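Local coordinates for vibralactone Cyclase (Boreostereum vibrans, PDB 6KD0), which catalyses the cyclization that forms the fused bicyclic beta-lactone of vibralactone, using an alpha/beta-hydrolase fold, at residues P209-P214 and R284-L289; F275-W280 and M303-G308. All coordinates share one frame; numbering follows the deposited sequence.

Contact 1: P209-P214 and R284-L289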
# COMPACT_ATOMS: atom_id res chain seq x y z
N PRO A 209 -6.51 -1.56 1.06
CA PRO A 209 -6.59 -0.09 1.34
C PRO A 209 -7.96 0.33 1.82
O PRO A 209 -8.97 -0.27 1.43
CB PRO A 209 -6.29 0.54 -0.03
CG PRO A 209 -6.89 -0.47 -1.00
CD PRO A 209 -6.52 -1.83 -0.40
N PRO A 210 -8.06 1.39 2.63
CA PRO A 210 -9.33 2.12 2.72
C PRO A 210 -9.57 2.81 1.39
O PRO A 210 -8.63 3.19 0.68
CB PRO A 210 -9.10 3.13 3.86
CG PRO A 210 -7.58 3.32 3.90
CD PRO A 210 -6.95 2.07 3.35
N THR A 211 -10.85 2.92 1.01
CA THR A 211 -11.21 3.54 -0.26
C THR A 211 -12.26 4.63 -0.14
O THR A 211 -12.42 5.41 -1.09
CB THR A 211 -11.72 2.50 -1.26
OG1 THR A 211 -12.95 1.95 -0.78
CG2 THR A 211 -10.70 1.38 -1.44
N CYS A 212 -12.95 4.74 0.99
CA CYS A 212 -14.04 5.71 1.08
C CYS A 212 -14.34 6.00 2.53
O CYS A 212 -14.47 5.07 3.34
CB CYS A 212 -15.30 5.17 0.37
SG CYS A 212 -16.54 6.44 0.13
N HIS A 213 -14.45 7.28 2.86
CA HIS A 213 -14.96 7.68 4.16
C HIS A 213 -16.35 7.09 4.38
O HIS A 213 -17.19 7.14 3.46
CB HIS A 213 -15.00 9.20 4.25
CG HIS A 213 -15.08 9.72 5.64
ND1 HIS A 213 -16.17 9.50 6.45
CD2 HIS A 213 -14.21 10.46 6.37
CE1 HIS A 213 -15.97 10.08 7.62
NE2 HIS A 213 -14.79 10.67 7.60
N PRO A 214 -16.64 6.52 5.55
CA PRO A 214 -17.99 5.96 5.78
C PRO A 214 -19.11 6.96 5.60
O PRO A 214 -20.20 6.60 5.15
CB PRO A 214 -17.90 5.47 7.23
CG PRO A 214 -16.45 5.15 7.42
CD PRO A 214 -15.71 6.22 6.65
N ARG A 284 -12.50 -4.69 4.35
CA ARG A 284 -12.48 -5.62 3.22
C ARG A 284 -13.44 -5.18 2.12
O ARG A 284 -13.07 -5.12 0.94
CB ARG A 284 -12.83 -7.03 3.70
CG ARG A 284 -12.88 -8.07 2.58
CD ARG A 284 -13.59 -9.35 3.05
NE ARG A 284 -15.03 -9.15 3.22
CZ ARG A 284 -15.76 -9.64 4.22
NH1 ARG A 284 -15.20 -10.35 5.19
NH2 ARG A 284 -17.07 -9.41 4.26
N ASP A 285 -14.69 -4.88 2.48
CA ASP A 285 -15.71 -4.73 1.45
C ASP A 285 -15.58 -3.42 0.68
O ASP A 285 -15.88 -3.40 -0.52
CB ASP A 285 -17.10 -4.91 2.07
CG ASP A 285 -17.41 -6.37 2.37
OD1 ASP A 285 -16.74 -7.27 1.81
OD2 ASP A 285 -18.31 -6.64 3.19
N GLU A 286 -15.12 -2.32 1.29
CA GLU A 286 -14.91 -1.13 0.48
C GLU A 286 -13.77 -1.32 -0.51
O GLU A 286 -13.79 -0.75 -1.61
CB GLU A 286 -14.68 0.11 1.36
CG GLU A 286 -13.41 0.10 2.19
CD GLU A 286 -13.42 1.22 3.21
OE1 GLU A 286 -12.68 2.22 3.02
OE2 GLU A 286 -14.20 1.13 4.17
N GLY A 287 -12.79 -2.17 -0.17
CA GLY A 287 -11.76 -2.51 -1.13
C GLY A 287 -12.29 -3.39 -2.25
O GLY A 287 -11.96 -3.18 -3.43
N LEU A 288 -13.10 -4.38 -1.91
CA LEU A 288 -13.71 -5.21 -2.95
C LEU A 288 -14.61 -4.38 -3.87
O LEU A 288 -14.64 -4.58 -5.09
CB LEU A 288 -14.50 -6.35 -2.31
CG LEU A 288 -13.68 -7.38 -1.52
CD1 LEU A 288 -14.59 -8.46 -0.97
CD2 LEU A 288 -12.60 -7.96 -2.39
N LEU A 289 -15.30 -3.40 -3.30
CA LEU A 289 -16.14 -2.52 -4.09
C LEU A 289 -15.30 -1.69 -5.05
O LEU A 289 -15.63 -1.55 -6.23
CB LEU A 289 -16.96 -1.62 -3.17
CG LEU A 289 -17.79 -0.53 -3.82
CD1 LEU A 289 -18.81 -1.17 -4.75
CD2 LEU A 289 -18.45 0.29 -2.72
O HOH W 1 -15.58 3.14 4.83
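Residues 209-214 run as an irregular loop past the first turns of helix 284-296, coming closest at Thr211 and Glu286, whose CA atoms are 6.0 Å apart. In this alpha/beta-hydrolase fold the loop leaves the C-terminal end of strand 203-207, and the helix follows the next strand of the sheet, so the contact ties together two neighbouring strand exits. Glu286 carries it. Its CG sits in the crowded position between backbone N and carbonyl carbon (chi1 66°), and beyond CG the chain is extended, carrying the carboxylate to the loop backbone while the side chain of Thr211 slides past in the opposite direction. OE1 is gripped by two successive backbone amides. Thr211 N donates to its anti lone pair over 2.8 Å in a nearly straight bond (164° at the hydrogen), whereas Cys212 N, 3.2 Å from OE1, approaches from above the carboxylate plane. Two N-H dipoles converging on one oxygen would favour the ionised carboxylate. Thr211 OG1 likewise takes the crowded position (chi1 66°), which brings it over the helix backbone to donate a weak bond to Glu286 O and to lie 3.3 Å from Glu286 CB; its methyl CG2 rests on the CA of Gly287. Pro210, whose CB touches Glu286 OE1, lies near a probable Ser-His-Asp triad of Ser177, His311 and Asp281. At the helix start, the Arg284 guanidinium holds the Asp285 carboxylate side-on through NE and NH2; Glu230 gives Arg284 a second acidic partner, and Asp285 OD2 also accepts from the amides of Lys226 and Ser227. The other Glu286 oxygen, OE2, is linked through a water, 2.5 Å from it, to Cys212 O, 2.7 Å from the same water.

Contact 2: F275-W280 and M303-G308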
# COMPACT_ATOMS: atom_id res chain seq x y z
N PHE A 275 -4.81 -6.44 -6.79
CA PHE A 275 -5.46 -6.10 -5.53
C PHE A 275 -5.35 -7.27 -4.57
O PHE A 275 -5.65 -8.41 -4.94
CB PHE A 275 -6.93 -5.75 -5.79
CG PHE A 275 -7.56 -4.96 -4.69
CD1 PHE A 275 -7.94 -5.58 -3.51
CD2 PHE A 275 -7.79 -3.59 -4.84
CE1 PHE A 275 -8.52 -4.85 -2.48
CE2 PHE A 275 -8.38 -2.87 -3.81
CZ PHE A 275 -8.74 -3.50 -2.64
N MET A 276 -4.90 -7.00 -3.35
CA MET A 276 -4.73 -8.04 -2.35
C MET A 276 -5.61 -7.70 -1.15
O MET A 276 -5.55 -6.59 -0.64
CB MET A 276 -3.27 -8.16 -1.92
CG MET A 276 -2.35 -8.34 -3.09
SD MET A 276 -0.66 -8.56 -2.57
CE MET A 276 -0.72 -10.25 -1.97
N SER A 277 -6.41 -8.67 -0.71
CA SER A 277 -7.40 -8.45 0.33
C SER A 277 -7.20 -9.45 1.46
O SER A 277 -6.84 -10.61 1.23
CB SER A 277 -8.81 -8.57 -0.23
OG SER A 277 -9.80 -8.18 0.73
N CYS A 278 -7.46 -9.01 2.69
CA CYS A 278 -7.52 -9.89 3.85
C CYS A 278 -8.98 -10.09 4.22
O CYS A 278 -9.76 -9.12 4.24
CB CYS A 278 -6.73 -9.31 5.03
SG CYS A 278 -4.96 -9.28 4.73
N GLY A 279 -9.34 -11.33 4.55
CA GLY A 279 -10.75 -11.64 4.73
C GLY A 279 -11.33 -11.11 6.03
O GLY A 279 -12.50 -10.73 6.08
N TRP A 280 -10.54 -11.09 7.10
CA TRP A 280 -11.05 -10.78 8.43
C TRP A 280 -10.70 -9.34 8.79
O TRP A 280 -9.84 -9.07 9.62
CB TRP A 280 -10.46 -11.76 9.44
CG TRP A 280 -11.12 -11.79 10.79
CD1 TRP A 280 -12.18 -11.03 11.22
CD2 TRP A 280 -10.75 -12.62 11.89
NE1 TRP A 280 -12.50 -11.36 12.53
CE2 TRP A 280 -11.63 -12.33 12.96
CE3 TRP A 280 -9.76 -13.58 12.09
CZ2 TRP A 280 -11.55 -12.98 14.20
CZ3 TRP A 280 -9.68 -14.23 13.32
CH2 TRP A 280 -10.56 -13.92 14.35
N MET A 303 -7.41 -10.05 -8.51
CA MET A 303 -7.76 -10.00 -7.10
C MET A 303 -7.21 -11.25 -6.44
O MET A 303 -7.22 -12.33 -7.05
CB MET A 303 -9.29 -9.93 -6.95
CG MET A 303 -9.87 -10.45 -5.66
SD MET A 303 -9.59 -9.31 -4.30
CE MET A 303 -10.27 -7.80 -5.00
N THR A 304 -6.67 -11.11 -5.24
CA THR A 304 -6.26 -12.24 -4.41
C THR A 304 -6.83 -12.03 -3.03
O THR A 304 -6.58 -10.99 -2.42
CB THR A 304 -4.74 -12.36 -4.31
OG1 THR A 304 -4.18 -12.45 -5.62
CG2 THR A 304 -4.39 -13.60 -3.51
N MET A 305 -7.57 -13.03 -2.53
CA MET A 305 -8.20 -12.97 -1.22
C MET A 305 -7.52 -13.94 -0.26
O MET A 305 -7.32 -15.12 -0.59
CB MET A 305 -9.70 -13.27 -1.33
CG MET A 305 -10.40 -13.45 0.02
SD MET A 305 -10.46 -11.94 1.04
CE MET A 305 -11.53 -10.88 0.05
N TYR A 306 -7.17 -13.46 0.94
CA TYR A 306 -6.65 -14.29 2.02
C TYR A 306 -7.73 -14.44 3.09
O TYR A 306 -7.85 -13.59 3.98
CB TYR A 306 -5.37 -13.70 2.61
CG TYR A 306 -4.17 -14.01 1.75
CD1 TYR A 306 -3.99 -13.38 0.52
CD2 TYR A 306 -3.23 -14.95 2.14
CE1 TYR A 306 -2.91 -13.68 -0.28
CE2 TYR A 306 -2.13 -15.26 1.35
CZ TYR A 306 -1.98 -14.61 0.15
OH TYR A 306 -0.90 -14.91 -0.66
N PRO A 307 -8.54 -15.50 3.04
CA PRO A 307 -9.60 -15.65 4.04
C PRO A 307 -9.05 -15.95 5.42
O PRO A 307 -7.97 -16.53 5.58
CB PRO A 307 -10.44 -16.82 3.51
CG PRO A 307 -9.67 -17.46 2.42
CD PRO A 307 -8.57 -16.53 1.99
N GLY A 308 -9.80 -15.53 6.43
CA GLY A 308 -9.51 -15.88 7.81
C GLY A 308 -8.29 -15.24 8.42
O GLY A 308 -7.85 -15.67 9.50
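Strands 275-278 and 303-307 lie side by side and parallel, 4.8 Å apart at closest approach, with their directions differing by 15°. The side chain of Met305 reaches from its own strand to the other. Its CB leaves the sheet on the face shared by Phe275, Ser277 and Met303; CG stands anti to the backbone N (chi1 171°), and bends at chi2 and chi3 fold the end of the chain back across the neighbouring strand. SD comes to rest 3.7 Å from Gly279 CA, and CE reaches Ser277, touching OG at 3.3 Å and CB a little farther off. Met303, two residues earlier on the same face, is bent at the same two torsions: its CE lies 3.5 Å from Phe275 CD1, and its SD makes an oblique Met-aromatic contact with that ring, the two side chains pointing the same way. This methionine-rich face is covered by Arg284, Leu288 and His291 of helix 284-296, the helix of the beta-alpha-beta crossover joining these strands in the alpha/beta-hydrolase sheet, in which 301-307 is an edge strand. Four backbone bonds stitch the pair, alternating in direction. Thr304 N donates to Phe275 O and Ser277 N to Thr304 O, both nearly along the C=O axis, and Tyr306 N meets Ser277 O in the carbonyl plane. At Gly279 the chain turns a corner, and its N reaches Tyr306 O over 2.8 Å from above the carbonyl plane; Gly279 CA lies 4.2 Å from Pro307 CA, a close approach of the two backbones. On the opposite face Met276, Cys278 and Tyr306 meet Phe326 of helix 321-338, while Thr304 OG1 bonds to Glu329 of the same helix. The Tyr306 ring turns an edge to Ser277 O, and the Trp280 ring, beyond the corner, meets Gly308 O at its edge, 3.8 Å from CE3.

Overall arrangement
Helix 284-296 is common ground: it supplies one side of contact 1, and its residues also cover the methionine face of contact 2, whose strands precede and follow it in the chain. Arg284 NH1 probably bonds to Gly279 O, Leu288 CD2 packs on Met303 CE, and the Phe275 ring tip meets both Gly287 O and Pro209 CD, so the two contacts touch directly, their centres about 13 Å apart. Contact 1 is wholly buried yet mainly polar, a carboxylate and a water serving an irregular loop. Contact 2, at the sheet's edge and only partly buried, relies on regular backbone bonding with sulfur and aromatic packing.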